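Local coordinates for hemolysin activator protein CdiB (Acinetobacter baumannii ACICU, PDB 6WIL) that probably exports its partner toxin of contact-dependent growth inhibition across the outer membrane, as a TpsB transporter of the Omp85 superfamily, at residues Y281-Q295 / Y308-V322. Numbering follows the deposited sequence.
Sequences YYDLGFSYNDYQYRQ and YHGNSQQANLNLSRV. With SO4 (sulfate ion), chain B.
Arg-321 lies across the ring of Tyr-282, its CG over the middle of one face, 3.6 Å from the ring centroid in a CH-pi contact. CG stands opposite the backbone N (chi1 -163°), and a bend at chi2 carries the chain along the ring until NE makes a weak, angled hydrogen bond to Tyr-282 OH. The guanidinium then has its other two nitrogens employed: Arg-321 NH1 donates to Val-322 O at 3.0 Å, within the guanidinium plane, and Arg-321 NH2 to sulfate O1, also at 3.0 Å. Arg-173 holds the same sulfate, an ion probably taken from the crystallisation liquor. Next door, Tyr-281 CD1 packs on Val-322 CB at 3.6 Å, close to helix 171-181.

On the same face as Tyr-282, Leu-284 and Leu-319 run side by side, their CD1 methyls 3.8 Å apart, and Phe-286 and Leu-317 follow on the surface. Further along, Asn-311 ND2 donates to Gln-313 OE1 at 3.0 Å, joining two neighbours on one strand.

The other face carries Asp-283, Asn-289 and Tyr-291. Asp-283 turns its carboxylate to Arg-183 and Gln-276, while Asn-289 bonds to Gln-14 of helix 8-27, the helix that also touches Tyr-291 and Ser-312. Here too, with CG between its backbone N and carbonyl carbon (chi1 69°), Tyr-293 lays its ring over the backbone of Gly-310, which has no side chain on that face; Gly-310 N sits 3.2 Å above the Tyr-293 ring plane, toward the rim.

Between the two faces, paired backbone hydrogen bonds run from Asp-283/Ser-320 to Gln-295/Tyr-308, weakest at Gly-310 N to Tyr-293 O. The two strands run antiparallel, their N-to-C directions 165° apart: this is a hairpin of the 16-stranded TpsB barrel, with helix 8-27 against its inner face, as in the plugged pores of this family.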
ATOM      1  N   TYR A 281      -6.797   9.841   9.647  1.00 35.21           N
ATOM      2  CA  TYR A 281      -6.578   8.412   9.480  1.00 40.70           C
ATOM      3  C   TYR A 281      -7.371   7.820   8.323  1.00 41.14           C
ATOM      4  O   TYR A 281      -7.088   6.686   7.921  1.00 43.03           O
ATOM      5  CB  TYR A 281      -6.926   7.664  10.771  1.00 46.27           C
ATOM      6  CG  TYR A 281      -5.869   7.719  11.847  1.00 39.28           C
ATOM      7  CD1 TYR A 281      -4.624   7.127  11.656  1.00 46.58           C
ATOM      8  CD2 TYR A 281      -6.122   8.352  13.063  1.00 48.58           C
ATOM      9  CE1 TYR A 281      -3.655   7.177  12.634  1.00 41.60           C
ATOM     10  CE2 TYR A 281      -5.158   8.402  14.047  1.00 35.25           C
ATOM     11  CZ  TYR A 281      -3.930   7.814  13.830  1.00 32.26           C
ATOM     12  OH  TYR A 281      -2.972   7.866  14.813  1.00 44.54           O
ATOM     13  N   TYR A 282      -8.341   8.550   7.783  1.00 37.64           N
ATOM     14  CA  TYR A 282      -9.146   8.048   6.686  1.00 36.33           C
ATOM     15  C   TYR A 282      -8.483   8.351   5.351  1.00 39.14           C
ATOM     16  O   TYR A 282      -7.570   9.174   5.250  1.00 52.19           O
ATOM     17  CB  TYR A 282     -10.547   8.657   6.726  1.00 40.53           C
ATOM     18  CG  TYR A 282     -11.393   8.132   7.857  1.00 37.02           C
ATOM     19  CD1 TYR A 282     -11.301   8.684   9.124  1.00 48.08           C
ATOM     20  CD2 TYR A 282     -12.273   7.074   7.665  1.00 40.28           C
ATOM     21  CE1 TYR A 282     -12.062   8.204  10.169  1.00 55.05           C
ATOM     22  CE2 TYR A 282     -13.040   6.585   8.708  1.00 56.12           C
ATOM     23  CZ  TYR A 282     -12.926   7.156   9.958  1.00 58.41           C
ATOM     24  OH  TYR A 282     -13.690   6.671  10.995  1.00 74.42           O
ATOM     25  N   ASP A 283      -8.955   7.659   4.319  1.00 42.69           N
ATOM     26  CA  ASP A 283      -8.519   7.912   2.955  1.00 44.86           C
ATOM     27  C   ASP A 283      -9.714   7.734   2.037  1.00 41.03           C
ATOM     28  O   ASP A 283     -10.415   6.723   2.127  1.00 40.20           O
ATOM     29  CB  ASP A 283      -7.375   6.972   2.553  1.00 34.82           C
ATOM     30  CG  ASP A 283      -6.394   7.622   1.580  1.00 58.66           C
ATOM     31  OD1 ASP A 283      -6.545   8.827   1.294  1.00 59.99           O
ATOM     32  OD2 ASP A 283      -5.470   6.927   1.107  1.00 68.80           O
ATOM     33  N   LEU A 284      -9.953   8.710   1.167  1.00 40.59           N
ATOM     34  CA  LEU A 284     -11.071   8.677   0.233  1.00 33.86           C
ATOM     35  C   LEU A 284     -10.533   8.676  -1.186  1.00 43.04           C
ATOM     36  O   LEU A 284      -9.638   9.460  -1.514  1.00 37.74           O
ATOM     37  CB  LEU A 284     -12.012   9.870   0.417  1.00 38.87           C
ATOM     38  CG  LEU A 284     -12.893   9.950   1.662  1.00 54.59           C
ATOM     39  CD1 LEU A 284     -12.074  10.233   2.908  1.00 59.59           C
ATOM     40  CD2 LEU A 284     -13.960  11.016   1.466  1.00 51.57           C
ATOM     41  N   GLY A 285     -11.071   7.805  -2.022  1.00 39.85           N
ATOM     42  CA  GLY A 285     -10.634   7.726  -3.402  1.00 35.58           C
ATOM     43  C   GLY A 285     -11.789   7.399  -4.318  1.00 44.30           C
ATOM     44  O   GLY A 285     -12.757   6.744  -3.926  1.00 37.60           O
ATOM     45  N   PHE A 286     -11.688   7.884  -5.551  1.00 41.73           N
ATOM     46  CA  PHE A 286     -12.607   7.442  -6.584  1.00 46.95           C
ATOM     47  C   PHE A 286     -11.850   7.371  -7.898  1.00 41.03           C
ATOM     48  O   PHE A 286     -10.904   8.126  -8.132  1.00 43.61           O
ATOM     49  CB  PHE A 286     -13.860   8.334  -6.676  1.00 49.27           C
ATOM     50  CG  PHE A 286     -13.688   9.586  -7.488  1.00 48.84           C
ATOM     51  CD1 PHE A 286     -13.793   9.556  -8.871  1.00 66.74           C
ATOM     52  CD2 PHE A 286     -13.490  10.806  -6.865  1.00 64.42           C
ATOM     53  CE1 PHE A 286     -13.651  10.708  -9.619  1.00 70.32           C
ATOM     54  CE2 PHE A 286     -13.356  11.967  -7.606  1.00 58.92           C
ATOM     55  CZ  PHE A 286     -13.433  11.916  -8.987  1.00 72.17           C
ATOM     56  N   SER A 287     -12.257   6.433  -8.743  1.00 40.81           N
ATOM     57  CA  SER A 287     -11.597   6.215 -10.017  1.00 42.10           C
ATOM     58  C   SER A 287     -12.637   5.871 -11.071  1.00 46.28           C
ATOM     59  O   SER A 287     -13.769   5.488 -10.764  1.00 39.93           O
ATOM     60  CB  SER A 287     -10.538   5.107  -9.925  1.00 43.79           C
ATOM     61  OG  SER A 287     -11.047   3.962  -9.266  1.00 56.42           O
ATOM     62  N   TYR A 288     -12.234   6.021 -12.327  1.00 48.24           N
ATOM     63  CA  TYR A 288     -13.100   5.734 -13.459  1.00 41.96           C
ATOM     64  C   TYR A 288     -12.220   5.264 -14.604  1.00 34.47           C
ATOM     65  O   TYR A 288     -11.172   5.861 -14.866  1.00 40.37           O
ATOM     66  CB  TYR A 288     -13.914   6.972 -13.856  1.00 43.47           C
ATOM     67  CG  TYR A 288     -14.624   6.881 -15.192  1.00 49.45           C
ATOM     68  CD1 TYR A 288     -15.891   6.323 -15.297  1.00 51.57           C
ATOM     69  CD2 TYR A 288     -14.031   7.378 -16.347  1.00 41.26           C
ATOM     70  CE1 TYR A 288     -16.543   6.253 -16.519  1.00 50.36           C
ATOM     71  CE2 TYR A 288     -14.671   7.313 -17.567  1.00 49.37           C
ATOM     72  CZ  TYR A 288     -15.927   6.748 -17.649  1.00 55.91           C
ATOM     73  OH  TYR A 288     -16.565   6.682 -18.865  1.00 71.62           O
ATOM     74  N   ASN A 289     -12.637   4.190 -15.267  1.00 43.56           N
ATOM     75  CA  ASN A 289     -11.901   3.643 -16.396  1.00 46.05           C
ATOM     76  C   ASN A 289     -12.849   3.461 -17.570  1.00 45.61           C
ATOM     77  O   ASN A 289     -13.945   2.917 -17.410  1.00 43.38           O
ATOM     78  CB  ASN A 289     -11.237   2.310 -16.038  1.00 42.42           C
ATOM     79  CG  ASN A 289     -10.507   1.695 -17.215  1.00 62.91           C
ATOM     80  OD1 ASN A 289     -10.844   0.601 -17.667  1.00 66.69           O
ATOM     81  ND2 ASN A 289      -9.513   2.410 -17.731  1.00 58.10           N
ATOM     82  N   ASP A 290     -12.424   3.920 -18.743  1.00 46.30           N
ATOM     83  CA  ASP A 290     -13.152   3.732 -19.990  1.00 37.57           C
ATOM     84  C   ASP A 290     -12.252   2.962 -20.943  1.00 49.12           C
ATOM     85  O   ASP A 290     -11.117   3.376 -21.200  1.00 49.89           O
ATOM     86  CB  ASP A 290     -13.567   5.078 -20.595  1.00 36.91           C
ATOM     87  CG  ASP A 290     -14.706   4.950 -21.597  1.00 77.45           C
ATOM     88  OD1 ASP A 290     -14.635   4.076 -22.489  1.00 77.73           O
ATOM     89  OD2 ASP A 290     -15.679   5.727 -21.490  1.00 89.74           O
ATOM     90  N   TYR A 291     -12.748   1.836 -21.448  1.00 37.20           N
ATOM     91  CA  TYR A 291     -11.957   0.949 -22.290  1.00 50.55           C
ATOM     92  C   TYR A 291     -12.698   0.681 -23.591  1.00 51.12           C
ATOM     93  O   TYR A 291     -13.890   0.359 -23.578  1.00 47.14           O
ATOM     94  CB  TYR A 291     -11.659  -0.366 -21.565  1.00 42.75           C
ATOM     95  CG  TYR A 291     -10.904  -1.367 -22.404  1.00 43.81           C
ATOM     96  CD1 TYR A 291      -9.564  -1.175 -22.709  1.00 45.21           C
ATOM     97  CD2 TYR A 291     -11.530  -2.508 -22.886  1.00 50.09           C
ATOM     98  CE1 TYR A 291      -8.870  -2.088 -23.478  1.00 54.48           C
ATOM     99  CE2 TYR A 291     -10.844  -3.426 -23.653  1.00 50.75           C
ATOM    100  CZ  TYR A 291      -9.516  -3.213 -23.947  1.00 54.02           C
ATOM    101  OH  TYR A 291      -8.832  -4.130 -24.713  1.00 59.68           O
ATOM    102  N   GLN A 292     -11.991   0.813 -24.710  1.00 51.45           N
ATOM    103  CA  GLN A 292     -12.555   0.568 -26.029  1.00 48.41           C
ATOM    104  C   GLN A 292     -11.595  -0.283 -26.844  1.00 48.54           C
ATOM    105  O   GLN A 292     -10.376  -0.222 -26.661  1.00 50.53           O
ATOM    106  CB  GLN A 292     -12.849   1.876 -26.772  1.00 37.11           C
ATOM    107  CG  GLN A 292     -14.167   2.515 -26.379  1.00 58.26           C
ATOM    108  CD  GLN A 292     -14.056   4.013 -26.186  1.00 78.26           C
ATOM    109  OE1 GLN A 292     -12.958   4.555 -26.053  1.00 87.38           O
ATOM    110  NE2 GLN A 292     -15.198   4.694 -26.157  1.00 69.78           N
ATOM    111  N   TYR A 293     -12.159  -1.090 -27.740  1.00 40.76           N
ATOM    112  CA  TYR A 293     -11.351  -1.946 -28.593  1.00 52.20           C
ATOM    113  C   TYR A 293     -11.996  -2.060 -29.966  1.00 52.49           C
ATOM    114  O   TYR A 293     -13.190  -1.803 -30.141  1.00 42.87           O
ATOM    115  CB  TYR A 293     -11.166  -3.340 -27.979  1.00 43.69           C
ATOM    116  CG  TYR A 293     -12.441  -4.149 -27.943  1.00 67.95           C
ATOM    117  CD1 TYR A 293     -13.311  -4.061 -26.864  1.00 55.61           C
ATOM    118  CD2 TYR A 293     -12.780  -4.997 -28.992  1.00 54.84           C
ATOM    119  CE1 TYR A 293     -14.481  -4.794 -26.829  1.00 60.08           C
ATOM    120  CE2 TYR A 293     -13.947  -5.733 -28.966  1.00 58.00           C
ATOM    121  CZ  TYR A 293     -14.793  -5.627 -27.883  1.00 67.35           C
ATOM    122  OH  TYR A 293     -15.957  -6.360 -27.848  1.00 75.17           O
ATOM    123  N   ARG A 294     -11.176  -2.441 -30.945  1.00 60.98           N
ATOM    124  CA  ARG A 294     -11.625  -2.855 -32.266  1.00 49.68           C
ATOM    125  C   ARG A 294     -10.791  -4.055 -32.684  1.00 51.84           C
ATOM    126  O   ARG A 294      -9.569  -4.053 -32.515  1.00 63.24           O
ATOM    127  CB  ARG A 294     -11.495  -1.735 -33.310  1.00 51.36           C
ATOM    128  CG  ARG A 294     -12.409  -0.542 -33.083  1.00 58.39           C
ATOM    129  CD  ARG A 294     -12.166   0.546 -34.124  1.00 86.45           C
ATOM    130  NE  ARG A 294     -12.949   1.753 -33.860  1.00115.54           N
ATOM    131  CZ  ARG A 294     -12.861   2.875 -34.570  1.00107.90           C
ATOM    132  NH1 ARG A 294     -12.019   2.950 -35.593  1.00105.41           N
ATOM    133  NH2 ARG A 294     -13.612   3.924 -34.256  1.00109.97           N
ATOM    134  N   GLN A 295     -11.447  -5.079 -33.221  1.00 58.30           N
ATOM    135  CA  GLN A 295     -10.770  -6.329 -33.532  1.00 71.80           C
ATOM    136  C   GLN A 295     -11.246  -6.877 -34.870  1.00 68.94           C
ATOM    137  O   GLN A 295     -12.446  -6.879 -35.162  1.00 58.28           O
ATOM    138  CB  GLN A 295     -11.002  -7.362 -32.427  1.00 62.13           C
ATOM    139  CG  GLN A 295     -10.207  -8.634 -32.599  1.00 72.28           C
ATOM    140  CD  GLN A 295     -10.455  -9.609 -31.476  1.00 82.23           C
ATOM    141  OE1 GLN A 295     -10.745 -10.782 -31.709  1.00 95.25           O
ATOM    142  NE2 GLN A 295     -10.343  -9.130 -30.242  1.00 84.52           N
ATOM    143  N   TYR A 308     -15.087  -6.758 -34.738  1.00 45.21           N
ATOM    144  CA  TYR A 308     -15.666  -6.818 -33.402  1.00 54.32           C
ATOM    145  C   TYR A 308     -15.146  -5.641 -32.588  1.00 60.29           C
ATOM    146  O   TYR A 308     -13.931  -5.446 -32.478  1.00 53.32           O
ATOM    147  CB  TYR A 308     -15.312  -8.129 -32.702  1.00 47.74           C
ATOM    148  CG  TYR A 308     -15.909  -9.363 -33.331  1.00 45.65           C
ATOM    149  CD1 TYR A 308     -17.166  -9.819 -32.954  1.00 51.94           C
ATOM    150  CD2 TYR A 308     -15.208 -10.088 -34.285  1.00 61.14           C
ATOM    151  CE1 TYR A 308     -17.715 -10.955 -33.519  1.00 64.80           C
ATOM    152  CE2 TYR A 308     -15.749 -11.225 -34.858  1.00 65.93           C
ATOM    153  CZ  TYR A 308     -17.002 -11.653 -34.472  1.00 69.08           C
ATOM    154  OH  TYR A 308     -17.541 -12.783 -35.041  1.00 67.04           O
ATOM    155  N   HIS A 309     -16.063  -4.859 -32.025  1.00 49.92           N
ATOM    156  CA  HIS A 309     -15.702  -3.692 -31.235  1.00 52.24           C
ATOM    157  C   HIS A 309     -16.680  -3.539 -30.081  1.00 58.85           C
ATOM    158  O   HIS A 309     -17.835  -3.962 -30.168  1.00 52.57           O
ATOM    159  CB  HIS A 309     -15.680  -2.414 -32.089  1.00 36.78           C
ATOM    160  CG  HIS A 309     -16.983  -2.105 -32.760  1.00 52.09           C
ATOM    161  ND1 HIS A 309     -17.740  -0.998 -32.444  1.00 51.41           N
ATOM    162  CD2 HIS A 309     -17.659  -2.755 -33.739  1.00 55.09           C
ATOM    163  CE1 HIS A 309     -18.825  -0.978 -33.196  1.00 48.34           C
ATOM    164  NE2 HIS A 309     -18.802  -2.033 -33.990  1.00 64.62           N
ATOM    165  N   GLY A 310     -16.207  -2.929 -28.998  1.00 56.57           N
ATOM    166  CA  GLY A 310     -17.051  -2.725 -27.834  1.00 59.26           C
ATOM    167  C   GLY A 310     -16.392  -1.797 -26.839  1.00 59.03           C
ATOM    168  O   GLY A 310     -15.200  -1.494 -26.926  1.00 44.89           O
ATOM    169  N   ASN A 311     -17.198  -1.349 -25.882  1.00 44.24           N
ATOM    170  CA  ASN A 311     -16.765  -0.406 -24.866  1.00 52.98           C
ATOM    171  C   ASN A 311     -17.038  -0.972 -23.478  1.00 51.59           C
ATOM    172  O   ASN A 311     -17.865  -1.870 -23.300  1.00 58.69           O
ATOM    173  CB  ASN A 311     -17.471   0.946 -25.038  1.00 43.40           C
ATOM    174  CG  ASN A 311     -18.974   0.803 -25.166  1.00 62.33           C
ATOM    175  OD1 ASN A 311     -19.504   0.695 -26.272  1.00 61.66           O
ATOM    176  ND2 ASN A 311     -19.670   0.795 -24.033  1.00 57.45           N
ATOM    177  N   SER A 312     -16.326  -0.434 -22.491  1.00 51.34           N
ATOM    178  CA  SER A 312     -16.472  -0.873 -21.110  1.00 49.57           C
ATOM    179  C   SER A 312     -16.150   0.291 -20.187  1.00 53.04           C
ATOM    180  O   SER A 312     -15.154   0.992 -20.394  1.00 44.33           O
ATOM    181  CB  SER A 312     -15.556  -2.064 -20.811  1.00 39.63           C
ATOM    182  OG  SER A 312     -16.064  -2.849 -19.749  1.00 62.91           O
ATOM    183  N   GLN A 313     -16.997   0.502 -19.183  1.00 48.93           N
ATOM    184  CA  GLN A 313     -16.808   1.563 -18.205  1.00 47.05           C
ATOM    185  C   GLN A 313     -16.818   0.961 -16.808  1.00 47.49           C
ATOM    186  O   GLN A 313     -17.522  -0.017 -16.545  1.00 37.01           O
ATOM    187  CB  GLN A 313     -17.898   2.648 -18.310  1.00 30.36           C
ATOM    188  CG  GLN A 313     -18.018   3.308 -19.676  1.00 49.01           C
ATOM    189  CD  GLN A 313     -18.768   2.450 -20.682  1.00 65.04           C
ATOM    190  OE1 GLN A 313     -18.179   1.928 -21.628  1.00 57.95           O
ATOM    191  NE2 GLN A 313     -20.073   2.303 -20.483  1.00 60.93           N
ATOM    192  N   GLN A 314     -16.034   1.555 -15.911  1.00 46.11           N
ATOM    193  CA  GLN A 314     -15.967   1.094 -14.530  1.00 39.96           C
ATOM    194  C   GLN A 314     -15.761   2.285 -13.609  1.00 47.97           C
ATOM    195  O   GLN A 314     -14.845   3.082 -13.820  1.00 44.83           O
ATOM    196  CB  GLN A 314     -14.838   0.075 -14.341  1.00 39.04           C
ATOM    197  CG  GLN A 314     -14.861  -0.642 -13.000  1.00 59.14           C
ATOM    198  CD  GLN A 314     -13.943  -1.851 -12.979  1.00 78.69           C
ATOM    199  OE1 GLN A 314     -13.323  -2.189 -13.990  1.00 74.51           O
ATOM    200  NE2 GLN A 314     -13.848  -2.507 -11.827  1.00 82.63           N
ATOM    201  N   ALA A 315     -16.617   2.402 -12.598  1.00 52.30           N
ATOM    202  CA  ALA A 315     -16.543   3.472 -11.613  1.00 34.40           C
ATOM    203  C   ALA A 315     -16.361   2.870 -10.227  1.00 45.44           C
ATOM    204  O   ALA A 315     -17.024   1.889  -9.878  1.00 44.88           O
ATOM    205  CB  ALA A 315     -17.802   4.345 -11.646  1.00 34.93           C
ATOM    206  N   ASN A 316     -15.459   3.459  -9.439  1.00 39.84           N
ATOM    207  CA  ASN A 316     -15.126   2.934  -8.119  1.00 40.84           C
ATOM    208  C   ASN A 316     -15.077   4.050  -7.091  1.00 37.43           C
ATOM    209  O   ASN A 316     -14.579   5.143  -7.369  1.00 43.56           O
ATOM    210  CB  ASN A 316     -13.778   2.204  -8.118  1.00 37.13           C
ATOM    211  CG  ASN A 316     -13.859   0.826  -8.734  1.00 55.36           C
ATOM    212  OD1 ASN A 316     -14.559   0.612  -9.723  1.00 78.40           O
ATOM    213  ND2 ASN A 316     -13.144  -0.126  -8.145  1.00 78.82           N
ATOM    214  N   LEU A 317     -15.579   3.754  -5.896  1.00 39.89           N
ATOM    215  CA  LEU A 317     -15.473   4.633  -4.738  1.00 48.39           C
ATOM    216  C   LEU A 317     -14.822   3.855  -3.602  1.00 48.25           C
ATOM    217  O   LEU A 317     -15.251   2.741  -3.284  1.00 42.92           O
ATOM    218  CB  LEU A 317     -16.849   5.154  -4.320  1.00 40.82           C
ATOM    219  CG  LEU A 317     -16.908   6.196  -3.208  1.00 55.05           C
ATOM    220  CD1 LEU A 317     -16.619   7.594  -3.750  1.00 49.59           C
ATOM    221  CD2 LEU A 317     -18.261   6.145  -2.525  1.00 52.83           C
ATOM    222  N   ASN A 318     -13.783   4.434  -2.997  1.00 47.33           N
ATOM    223  CA  ASN A 318     -12.988   3.749  -1.984  1.00 40.92           C
ATOM    224  C   ASN A 318     -12.926   4.556  -0.695  1.00 40.82           C
ATOM    225  O   ASN A 318     -12.814   5.786  -0.722  1.00 45.50           O
ATOM    226  CB  ASN A 318     -11.559   3.490  -2.475  1.00 42.03           C
ATOM    227  CG  ASN A 318     -11.518   2.666  -3.733  1.00 48.81           C
ATOM    228  OD1 ASN A 318     -12.523   2.091  -4.143  1.00 55.17           O
ATOM    229  ND2 ASN A 318     -10.347   2.593  -4.353  1.00 72.55           N
ATOM    230  N   LEU A 319     -12.978   3.848   0.432  1.00 33.26           N
ATOM    231  CA  LEU A 319     -12.773   4.437   1.749  1.00 42.95           C
ATOM    232  C   LEU A 319     -11.946   3.474   2.586  1.00 34.97           C
ATOM    233  O   LEU A 319     -12.321   2.309   2.744  1.00 37.51           O
ATOM    234  CB  LEU A 319     -14.102   4.738   2.452  1.00 34.20           C
ATOM    235  CG  LEU A 319     -13.987   5.430   3.816  1.00 40.40           C
ATOM    236  CD1 LEU A 319     -13.245   6.752   3.687  1.00 37.53           C
ATOM    237  CD2 LEU A 319     -15.355   5.646   4.456  1.00 41.08           C
ATOM    238  N   SER A 320     -10.822   3.955   3.108  1.00 35.73           N
ATOM    239  CA  SER A 320      -9.969   3.164   3.979  1.00 37.46           C
ATOM    240  C   SER A 320      -9.659   3.958   5.238  1.00 38.81           C
ATOM    241  O   SER A 320      -9.688   5.191   5.238  1.00 36.87           O
ATOM    242  CB  SER A 320      -8.662   2.754   3.286  1.00 35.94           C
ATOM    243  OG  SER A 320      -7.805   3.864   3.101  1.00 37.62           O
ATOM    244  N   ARG A 321      -9.363   3.239   6.316  1.00 38.65           N
ATOM    245  CA  ARG A 321      -9.046   3.869   7.590  1.00 35.60           C
ATOM    246  C   ARG A 321      -7.877   3.140   8.224  1.00 37.04           C
ATOM    247  O   ARG A 321      -7.907   1.913   8.355  1.00 40.65           O
ATOM    248  CB  ARG A 321     -10.252   3.854   8.536  1.00 39.62           C
ATOM    249  CG  ARG A 321     -10.130   4.827   9.697  1.00 55.95           C
ATOM    250  CD  ARG A 321     -10.668   4.234  10.989  1.00 54.56           C
ATOM    251  NE  ARG A 321     -10.990   5.267  11.970  1.00 75.93           N
ATOM    252  CZ  ARG A 321     -10.105   5.834  12.783  1.00 75.73           C
ATOM    253  NH1 ARG A 321      -8.829   5.476  12.739  1.00 64.45           N
ATOM    254  NH2 ARG A 321     -10.497   6.767  13.641  1.00 72.88           N
ATOM    255  N   VAL A 322      -6.848   3.892   8.610  1.00 40.80           N
ATOM    256  CA  VAL A 322      -5.740   3.310   9.360  1.00 47.02           C
ATOM    257  C   VAL A 322      -6.237   2.950  10.754  1.00 46.97           C
ATOM    258  O   VAL A 322      -6.739   3.807  11.490  1.00 59.51           O
ATOM    259  CB  VAL A 322      -4.549   4.272   9.426  1.00 51.48           C
ATOM    260  CG1 VAL A 322      -3.508   3.745  10.401  1.00 37.87           C
ATOM    261  CG2 VAL A 322      -3.942   4.461   8.044  1.00 34.09           C
TER
HETATM  262  S   SO4 B 601      -9.867   9.814  14.948  0.83 76.78           S
HETATM  263  O1  SO4 B 601      -9.046   8.721  15.465  0.83 53.65           O
HETATM  264  O2  SO4 B 601     -10.608   9.348  13.779  0.83 70.70           O
HETATM  265  O3  SO4 B 601      -9.000  10.934  14.580  0.83 62.97           O
HETATM  266  O4  SO4 B 601     -10.811  10.255  15.971  0.83 77.00           O